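Long-range contacts in amide synthase (Vibrio cholerae, PDB 1L5A), which acts as a nonribosomal peptide synthetase condensation enzyme, an amide synthase that probably forms an amide bond during vibriobactin biosynthesis: residues Asp130-Met135 and Met261-Ser266; Glu138-Gln143 and Thr153-Phe158; Ala157-Gln162 and Ala268-Gly273. All blocks are in the same frame, centred on the assembly; numbering follows the deposited sequence.

Contact 1. Residues Asp130-Met135 and Met261-Ser266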
loop_
_atom_site.group_PDB
_atom_site.type_symbol
_atom_site.label_atom_id
_atom_site.label_comp_id
_atom_site.label_asym_id
_atom_site.label_seq_id
_atom_site.Cartn_x
_atom_site.Cartn_y
_atom_site.Cartn_z
ATOM N N ASP A 130 19.412 -14.737 10.134
ATOM C CA ASP A 130 18.536 -15.903 10.155
ATOM C C ASP A 130 18.848 -16.741 8.918
ATOM O O ASP A 130 19.823 -16.480 8.219
ATOM C CB ASP A 130 17.045 -15.518 10.173
ATOM C CG ASP A 130 16.664 -14.503 9.089
ATOM O OD1 ASP A 130 17.192 -14.592 7.947
ATOM O OD2 ASP A 130 15.810 -13.623 9.382
ATOM N N GLY A 131 18.020 -17.735 8.630
ATOM C CA GLY A 131 18.302 -18.579 7.484
ATOM C C GLY A 131 18.324 -17.849 6.167
ATOM O O GLY A 131 19.263 -17.969 5.378
ATOM N N TYR A 132 17.281 -17.072 5.933
ATOM C CA TYR A 132 17.142 -16.330 4.691
ATOM C C TYR A 132 18.341 -15.372 4.537
ATOM O O TYR A 132 18.890 -15.216 3.432
ATOM C CB TYR A 132 15.791 -15.583 4.682
ATOM C CG TYR A 132 15.346 -15.101 3.317
ATOM C CD1 TYR A 132 14.472 -15.866 2.534
ATOM C CD2 TYR A 132 15.795 -13.878 2.801
ATOM C CE1 TYR A 132 14.049 -15.419 1.256
ATOM C CE2 TYR A 132 15.384 -13.429 1.549
ATOM C CZ TYR A 132 14.509 -14.203 0.777
ATOM O OH TYR A 132 14.099 -13.753 -0.465
ATOM N N GLY A 133 18.752 -14.742 5.636
ATOM C CA GLY A 133 19.902 -13.853 5.560
ATOM C C GLY A 133 21.148 -14.617 5.083
ATOM O O GLY A 133 21.925 -14.133 4.237
ATOM N N MET A 134 21.316 -15.830 5.616
ATOM C CA MET A 134 22.434 -16.668 5.275
ATOM C C MET A 134 22.464 -16.951 3.779
ATOM O O MET A 134 23.504 -16.775 3.120
ATOM C CB MET A 134 22.366 -17.982 6.053
ATOM C CG MET A 134 23.641 -18.819 5.971
ATOM S SD MET A 134 25.143 -18.009 6.664
ATOM C CE MET A 134 25.974 -17.793 5.333
ATOM N N MET A 135 21.337 -17.381 3.222
ATOM C CA MET A 135 21.353 -17.659 1.797
ATOM C C MET A 135 21.579 -16.380 0.998
ATOM O O MET A 135 22.261 -16.426 -0.027
ATOM C CB MET A 135 20.092 -18.423 1.355
ATOM C CG MET A 135 18.910 -17.631 0.946
ATOM S SD MET A 135 19.020 -16.928 -0.717
ATOM C CE MET A 135 17.712 -15.711 -0.472
ATOM N N MET A 261 9.275 -15.588 6.745
ATOM C CA MET A 261 10.530 -14.873 6.491
ATOM C C MET A 261 10.457 -13.366 6.783
ATOM O O MET A 261 11.425 -12.766 7.282
ATOM C CB MET A 261 10.978 -15.103 5.042
ATOM C CG MET A 261 11.166 -16.561 4.661
ATOM S SD MET A 261 12.179 -17.420 5.884
ATOM C CE MET A 261 11.095 -18.724 6.448
ATOM N N ASN A 262 9.317 -12.753 6.463
ATOM C CA ASN A 262 9.144 -11.334 6.708
ATOM C C ASN A 262 10.058 -10.502 5.774
ATOM O O ASN A 262 10.531 -9.433 6.145
ATOM C CB ASN A 262 9.445 -11.069 8.181
ATOM C CG ASN A 262 8.605 -9.956 8.754
ATOM O OD1 ASN A 262 7.449 -9.775 8.393
ATOM N ND2 ASN A 262 9.187 -9.202 9.671
ATOM N N ARG A 263 10.293 -11.018 4.567
ATOM C CA ARG A 263 11.117 -10.366 3.544
ATOM C C ARG A 263 10.196 -9.890 2.421
ATOM O O ARG A 263 10.552 -9.027 1.629
ATOM C CB ARG A 263 12.116 -11.350 2.920
ATOM C CG ARG A 263 13.038 -12.057 3.895
ATOM C CD ARG A 263 14.207 -11.201 4.249
ATOM N NE ARG A 263 14.981 -11.792 5.330
ATOM C CZ ARG A 263 16.184 -11.368 5.705
ATOM N NH1 ARG A 263 16.767 -10.351 5.069
ATOM N NH2 ARG A 263 16.784 -11.923 6.752
ATOM N N TRP A 264 9.011 -10.489 2.360
ATOM C CA TRP A 264 8.007 -10.185 1.348
ATOM C C TRP A 264 7.619 -8.712 1.260
ATOM O O TRP A 264 7.183 -8.108 2.239
ATOM C CB TRP A 264 6.774 -11.040 1.605
ATOM C CG TRP A 264 5.694 -10.853 0.611
ATOM C CD1 TRP A 264 5.832 -10.530 -0.706
ATOM C CD2 TRP A 264 4.294 -11.011 0.845
ATOM N NE1 TRP A 264 4.601 -10.475 -1.313
ATOM C CE2 TRP A 264 3.635 -10.766 -0.385
ATOM C CE3 TRP A 264 3.526 -11.335 1.975
ATOM C CZ2 TRP A 264 2.242 -10.833 -0.519
ATOM C CZ3 TRP A 264 2.144 -11.400 1.844
ATOM C CH2 TRP A 264 1.515 -11.149 0.601
ATOM N N GLY A 265 7.795 -8.135 0.073
ATOM C CA GLY A 265 7.469 -6.736 -0.127
ATOM C C GLY A 265 8.269 -5.749 0.700
ATOM O O GLY A 265 7.904 -4.585 0.773
ATOM N N SER A 266 9.382 -6.182 1.291
ATOM C CA SER A 266 10.174 -5.293 2.135
ATOM C C SER A 266 11.617 -5.095 1.691
ATOM O O SER A 266 12.199 -5.917 0.979
ATOM C CB SER A 266 10.174 -5.817 3.574
ATOM O OG SER A 266 11.158 -5.170 4.362
#

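Contact 2. Residues Glu138-Gln143 and Thr153-Phe158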
loop_
_atom_site.group_PDB
_atom_site.type_symbol
_atom_site.label_atom_id
_atom_site.label_comp_id
_atom_site.label_asym_id
_atom_site.label_seq_id
_atom_site.Cartn_x
_atom_site.Cartn_y
_atom_site.Cartn_z
ATOM N N GLU A 138 25.048 -15.973 0.754
ATOM C CA GLU A 138 25.653 -16.943 -0.148
ATOM C C GLU A 138 25.479 -16.571 -1.596
ATOM O O GLU A 138 26.420 -16.651 -2.376
ATOM C CB GLU A 138 25.093 -18.351 0.135
ATOM C CG GLU A 138 25.367 -18.781 1.591
ATOM C CD GLU A 138 24.711 -20.085 1.978
ATOM O OE1 GLU A 138 23.620 -20.384 1.438
ATOM O OE2 GLU A 138 25.278 -20.800 2.843
ATOM N N GLN A 139 24.277 -16.151 -1.955
ATOM C CA GLN A 139 24.005 -15.763 -3.325
ATOM C C GLN A 139 24.835 -14.529 -3.706
ATOM O O GLN A 139 25.369 -14.435 -4.819
ATOM C CB GLN A 139 22.504 -15.501 -3.501
ATOM C CG GLN A 139 21.614 -16.750 -3.339
ATOM C CD GLN A 139 22.044 -17.902 -4.249
ATOM O OE1 GLN A 139 22.165 -17.735 -5.464
ATOM N NE2 GLN A 139 22.284 -19.074 -3.659
ATOM N N ARG A 140 24.965 -13.594 -2.776
ATOM C CA ARG A 140 25.753 -12.404 -3.034
ATOM C C ARG A 140 27.221 -12.831 -3.265
ATOM O O ARG A 140 27.882 -12.363 -4.194
ATOM C CB ARG A 140 25.641 -11.452 -1.844
ATOM C CG ARG A 140 26.195 -10.063 -2.106
ATOM C CD ARG A 140 25.648 -9.490 -3.393
ATOM N NE ARG A 140 26.164 -8.150 -3.639
ATOM C CZ ARG A 140 26.169 -7.541 -4.823
ATOM N NH1 ARG A 140 25.683 -8.143 -5.892
ATOM N NH2 ARG A 140 26.685 -6.330 -4.937
ATOM N N LEU A 141 27.726 -13.741 -2.442
ATOM C CA LEU A 141 29.101 -14.185 -2.614
ATOM C C LEU A 141 29.237 -14.718 -4.030
ATOM O O LEU A 141 30.203 -14.425 -4.738
ATOM C CB LEU A 141 29.439 -15.272 -1.608
ATOM C CG LEU A 141 30.745 -16.001 -1.869
ATOM C CD1 LEU A 141 31.932 -15.055 -1.633
ATOM C CD2 LEU A 141 30.815 -17.221 -0.936
ATOM N N SER A 142 28.255 -15.511 -4.429
ATOM C CA SER A 142 28.220 -16.070 -5.762
ATOM C C SER A 142 28.271 -14.937 -6.803
ATOM O O SER A 142 29.103 -14.943 -7.708
ATOM C CB SER A 142 26.919 -16.848 -5.939
ATOM O OG SER A 142 26.860 -17.452 -7.211
ATOM N N GLN A 143 27.370 -13.967 -6.664
ATOM C CA GLN A 143 27.300 -12.859 -7.595
ATOM C C GLN A 143 28.614 -12.119 -7.760
ATOM O O GLN A 143 29.073 -11.893 -8.886
ATOM C CB GLN A 143 26.206 -11.882 -7.179
ATOM C CG GLN A 143 24.857 -12.525 -7.109
ATOM C CD GLN A 143 23.755 -11.568 -6.671
ATOM O OE1 GLN A 143 23.980 -10.641 -5.884
ATOM N NE2 GLN A 143 22.547 -11.808 -7.169
ATOM N N THR A 153 30.650 -5.429 -14.301
ATOM C CA THR A 153 30.338 -4.576 -13.165
ATOM C C THR A 153 29.318 -5.363 -12.370
ATOM O O THR A 153 28.351 -5.896 -12.915
ATOM C CB THR A 153 29.719 -3.220 -13.602
ATOM O OG1 THR A 153 30.556 -2.599 -14.587
ATOM C CG2 THR A 153 29.606 -2.284 -12.409
ATOM N N PRO A 154 29.531 -5.470 -11.067
ATOM C CA PRO A 154 28.572 -6.230 -10.265
ATOM C C PRO A 154 27.229 -5.522 -10.097
ATOM O O PRO A 154 27.150 -4.293 -10.156
ATOM C CB PRO A 154 29.319 -6.423 -8.944
ATOM C CG PRO A 154 30.185 -5.184 -8.842
ATOM C CD PRO A 154 30.667 -4.978 -10.263
ATOM N N THR A 155 26.164 -6.293 -9.900
ATOM C CA THR A 155 24.861 -5.677 -9.704
ATOM C C THR A 155 24.833 -4.971 -8.359
ATOM O O THR A 155 25.803 -5.012 -7.590
ATOM C CB THR A 155 23.730 -6.693 -9.709
ATOM O OG1 THR A 155 23.837 -7.531 -8.550
ATOM C CG2 THR A 155 23.802 -7.523 -10.956
ATOM N N ALA A 156 23.699 -4.356 -8.067
ATOM C CA ALA A 156 23.537 -3.599 -6.849
ATOM C C ALA A 156 23.839 -4.355 -5.564
ATOM O O ALA A 156 23.624 -5.569 -5.444
ATOM C CB ALA A 156 22.144 -3.018 -6.794
ATOM N N ALA A 157 24.340 -3.583 -4.612
ATOM C CA ALA A 157 24.709 -4.026 -3.285
ATOM C C ALA A 157 23.476 -4.100 -2.371
ATOM O O ALA A 157 22.418 -3.565 -2.694
ATOM C CB ALA A 157 25.696 -3.038 -2.706
ATOM N N PHE A 158 23.625 -4.763 -1.232
ATOM C CA PHE A 158 22.544 -4.860 -0.265
ATOM C C PHE A 158 22.250 -3.426 0.178
ATOM O O PHE A 158 23.162 -2.605 0.237
ATOM C CB PHE A 158 23.006 -5.677 0.945
ATOM C CG PHE A 158 23.196 -7.143 0.661
ATOM C CD1 PHE A 158 24.378 -7.791 1.033
ATOM C CD2 PHE A 158 22.178 -7.893 0.076
ATOM C CE1 PHE A 158 24.543 -9.163 0.827
ATOM C CE2 PHE A 158 22.326 -9.268 -0.133
ATOM C CZ PHE A 158 23.515 -9.910 0.242
#

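Contact 3. Residues Ala157-Gln162 and Ala268-Gly273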
loop_
_atom_site.group_PDB
_atom_site.type_symbol
_atom_site.label_atom_id
_atom_site.label_comp_id
_atom_site.label_asym_id
_atom_site.label_seq_id
_atom_site.Cartn_x
_atom_site.Cartn_y
_atom_site.Cartn_z
ATOM N N ALA A 157 24.340 -3.583 -4.612
ATOM C CA ALA A 157 24.709 -4.026 -3.285
ATOM C C ALA A 157 23.476 -4.100 -2.371
ATOM O O ALA A 157 22.418 -3.565 -2.694
ATOM C CB ALA A 157 25.696 -3.038 -2.706
ATOM N N PHE A 158 23.625 -4.763 -1.232
ATOM C CA PHE A 158 22.544 -4.860 -0.265
ATOM C C PHE A 158 22.250 -3.426 0.178
ATOM O O PHE A 158 23.162 -2.605 0.237
ATOM C CB PHE A 158 23.006 -5.677 0.945
ATOM C CG PHE A 158 23.196 -7.143 0.661
ATOM C CD1 PHE A 158 24.378 -7.791 1.033
ATOM C CD2 PHE A 158 22.178 -7.893 0.076
ATOM C CE1 PHE A 158 24.543 -9.163 0.827
ATOM C CE2 PHE A 158 22.326 -9.268 -0.133
ATOM C CZ PHE A 158 23.515 -9.910 0.242
ATOM N N LYS A 159 20.996 -3.120 0.482
ATOM C CA LYS A 159 20.643 -1.782 0.944
ATOM C C LYS A 159 21.168 -1.687 2.382
ATOM O O LYS A 159 21.334 -2.698 3.044
ATOM C CB LYS A 159 19.127 -1.610 0.953
ATOM C CG LYS A 159 18.427 -1.889 -0.381
ATOM C CD LYS A 159 18.302 -0.644 -1.238
ATOM C CE LYS A 159 17.616 -0.950 -2.575
ATOM N NZ LYS A 159 16.253 -1.579 -2.466
ATOM N N PRO A 160 21.445 -0.472 2.878
ATOM C CA PRO A 160 21.942 -0.369 4.256
ATOM C C PRO A 160 20.931 -0.862 5.263
ATOM O O PRO A 160 19.731 -0.789 5.017
ATOM C CB PRO A 160 22.242 1.129 4.425
ATOM C CG PRO A 160 21.474 1.791 3.321
ATOM C CD PRO A 160 21.535 0.827 2.185
ATOM N N TYR A 161 21.416 -1.369 6.395
ATOM C CA TYR A 161 20.528 -1.884 7.432
ATOM C C TYR A 161 19.624 -0.758 7.914
ATOM O O TYR A 161 18.480 -0.993 8.290
ATOM C CB TYR A 161 21.332 -2.448 8.616
ATOM C CG TYR A 161 20.473 -3.120 9.691
ATOM C CD1 TYR A 161 19.760 -4.286 9.412
ATOM C CD2 TYR A 161 20.392 -2.597 10.982
ATOM C CE1 TYR A 161 19.006 -4.907 10.374
ATOM C CE2 TYR A 161 19.635 -3.227 11.966
ATOM C CZ TYR A 161 18.950 -4.383 11.652
ATOM O OH TYR A 161 18.249 -5.063 12.620
ATOM N N GLN A 162 20.155 0.464 7.893
ATOM C CA GLN A 162 19.423 1.654 8.313
ATOM C C GLN A 162 18.129 1.844 7.517
ATOM O O GLN A 162 17.141 2.377 8.034
ATOM C CB GLN A 162 20.311 2.894 8.154
ATOM C CG GLN A 162 19.656 4.214 8.583
ATOM C CD GLN A 162 19.247 4.220 10.046
ATOM O OE1 GLN A 162 19.906 3.607 10.886
ATOM N NE2 GLN A 162 18.168 4.929 10.360
ATOM N N ALA A 268 13.912 -5.541 3.373
ATOM C CA ALA A 268 14.639 -6.598 4.060
ATOM C C ALA A 268 14.982 -7.668 3.035
ATOM O O ALA A 268 15.814 -8.541 3.283
ATOM C CB ALA A 268 13.770 -7.203 5.188
ATOM N N ALA A 269 14.330 -7.611 1.880
ATOM C CA ALA A 269 14.602 -8.599 0.847
ATOM C C ALA A 269 16.001 -8.369 0.308
ATOM O O ALA A 269 16.547 -9.218 -0.395
ATOM C CB ALA A 269 13.598 -8.493 -0.272
ATOM N N ASN A 270 16.567 -7.213 0.639
ATOM C CA ASN A 270 17.908 -6.862 0.198
ATOM C C ASN A 270 18.751 -6.411 1.372
ATOM O O ASN A 270 19.627 -5.572 1.217
ATOM C CB ASN A 270 17.864 -5.732 -0.831
ATOM C CG ASN A 270 16.945 -6.035 -1.973
ATOM O OD1 ASN A 270 15.827 -5.524 -2.031
ATOM N ND2 ASN A 270 17.394 -6.892 -2.885
ATOM N N VAL A 271 18.489 -6.967 2.545
ATOM C CA VAL A 271 19.244 -6.602 3.727
ATOM C C VAL A 271 19.379 -7.822 4.605
ATOM O O VAL A 271 18.448 -8.193 5.311
ATOM C CB VAL A 271 18.544 -5.506 4.552
ATOM C CG1 VAL A 271 19.451 -5.052 5.668
ATOM C CG2 VAL A 271 18.158 -4.350 3.678
ATOM N N PRO A 272 20.534 -8.486 4.540
ATOM C CA PRO A 272 20.736 -9.673 5.369
ATOM C C PRO A 272 20.597 -9.239 6.827
ATOM O O PRO A 272 21.101 -8.185 7.212
ATOM C CB PRO A 272 22.152 -10.092 5.011
ATOM C CG PRO A 272 22.252 -9.711 3.542
ATOM C CD PRO A 272 21.622 -8.324 3.552
ATOM N N GLY A 273 19.878 -10.027 7.620
ATOM C CA GLY A 273 19.691 -9.695 9.020
ATOM C C GLY A 273 18.707 -10.645 9.686
ATOM O O GLY A 273 18.416 -11.721 9.163
#

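Contact 1. Residues Asp130-Met135 and Met261-Ser266
Tyr-132 and Met-261 bring the two backbones closest together, with their CA atoms 7.0 Å apart, where the first turn of helix 131-150 faces a loop that follows strand 255-260. Asp-130 and Gly-131 are the last two residues of the HHxxxDG signature of condensation domains, so this contact shows how the end of an active-site motif in the N-terminal half of the fold is tied to a loop of the C-terminal half. The loop then reverses through a type II beta turn from Arg-263 to Ser-266.

Asp-130 is the N-cap of the helix. Its chi1 of 50° sets CG between the backbone N and the carbonyl carbon, and OD1 accepts the capping bond from Gly-133 N at 2.8 Å, a nearly straight one. The same carboxylate meets Arg-263 tip to tip in a salt bridge. OD1 lies 3.0 Å from Arg-263 NH2, and both carboxylate oxygens receive only weak hydrogen bonds from that nitrogen, the two planes being turned 75° apart. Met-275 N and Val-276 N also donate to OD2, so the buried carboxylate is bound by several N-H donors, while Arg-263 NH1 finds its strongest partner in Ala-268 O.

On its way to the aspartate, the arginine slides over Tyr-132 in the opposite direction to the tyrosine side chain. Arg-263 CG makes a CH-pi contact 3.7 Å from the centroid of the Tyr-132 ring, and the guanidinium is inclined by only 25° to that ring. Met-135 CE rests on the opposite face of the ring, toward its rim. Met-261 approaches obliquely as a Met-aromatic partner, its SD 5.5 Å from the centroid of the Tyr-132 ring and its CG 4.0 Å from Tyr-132 CD1.

Contact 2. Residues Glu138-Gln143 and Thr153-Phe158
Arg-140 carries most of this contact, reaching from helix 131-150 of the condensation domain to Thr-155, Ala-156, Ala-157 and Phe-158 on the connection that leads on to helix 161-172. The example is a helix held by the chain that has just left it: one long side chain grips the returning loop through both its apolar shaft and its polar head. The shaft comes first. With CG anti to the backbone N (chi1 -169°), the arginine lies against Phe-158, the two side chains sliding past each other in opposite directions. Arg-140 CB approaches Phe-158 CZ at 3.4 Å, CG lies by CE1, and CD stands over a face of the ring.

Beyond the bend at chi2, the guanidinium meets the loop backbone. Arg-140 NH2 donates to Thr-155 O at 3.1 Å, from above the carbonyl plane, and NH1 adds a weak bond to Thr-155 OG1 at 3.3 Å. Ala-156 O sits over one guanidinium face, 3.0 Å above its plane, close to both terminal nitrogens but not hydrogen-bonded to either. The strongest partner of NH2 is Glu-48, which forms a salt bridge with it and also accepts from Phe-158 N.

One helical turn on, Gln-143 steadies the same head. Its OE1 accepts from Arg-140 NH1 at 3.0 Å, lying in the guanidinium plane, and its side chain crosses that of Thr-155 at about a right angle.

Acceptors at both terminal nitrogens, Glu-48 and Thr-155 O at NH2 and Gln-143 OE1 at NH1, would limit rotation of the guanidinium. Glu-48 probably compensates the positive charge, while the neutral oxygens of Thr-155 and Gln-143 offer acceptors for the N-H groups, so that one backbone carbonyl, Thr-155 O, fastens the loop to the helix alongside the side chains.

Contact 3. Residues Ala157-Gln162 and Ala268-Gly273
Phe-158 receives Pro-272 over its ring and Lys-159 binds Asn-270 through the backbone, two of the links that join the approach to helix 161-172 with a loop between strands 255-260 and 277-282 in the condensation-domain fold. This loop probably corresponds to the floor loop described for the family. Pro-272 CG lies above the centre of the Phe-158 ring in a CH-pi contact, 3.5 Å from the centroid and 10° off the normal, while CD leans toward CG and CD2 of that ring. The only hydrogen bond between the segments runs from Lys-159 N to Asn-270 O, at 2.9 Å and nearly along the C=O axis. The side chains of these two residues lie side by side, pointing the same way, with Lys-159 CG 3.9 Å from Asn-270 CB.

Val-271 fills the next position with its two branches parted. CG2 approaches Lys-159 O at 3.6 Å, whereas CG1, placed anti to the backbone N by a chi1 of -173°, touches Tyr-161 CA and the edge of its ring.

A second shell backs these groups. Leu-136 of helix 131-150 packs against Pro-272, and Val-271 O accepts a weak hydrogen bond from Arg-263 NH1. On the other segment, Tyr-161 N donates a hydrogen bond to Asp-50 OD2.

Overall arrangement
Contacts 1 and 2 both use helix 131-150, and contact 3 joins the loops that pack against it. Contact 1, whose centre is about 9 Å from the centre of the chain, includes the last two residues of the HHxxxDG motif; contact 2, about 21 Å out, lies toward the surface. Their centres are about 16 Å apart, and the centre of contact 3 lies about 10 Å from the first and 12 Å from the second, off the line joining them. Contacts 2 and 3 share Phe-158, whose ring has Arg-140 on one face and Pro-272 on the opposite one. Contacts 1 and 3 are joined by Arg-263, whose NH1 lies 2.7 Å from Ala-268 O.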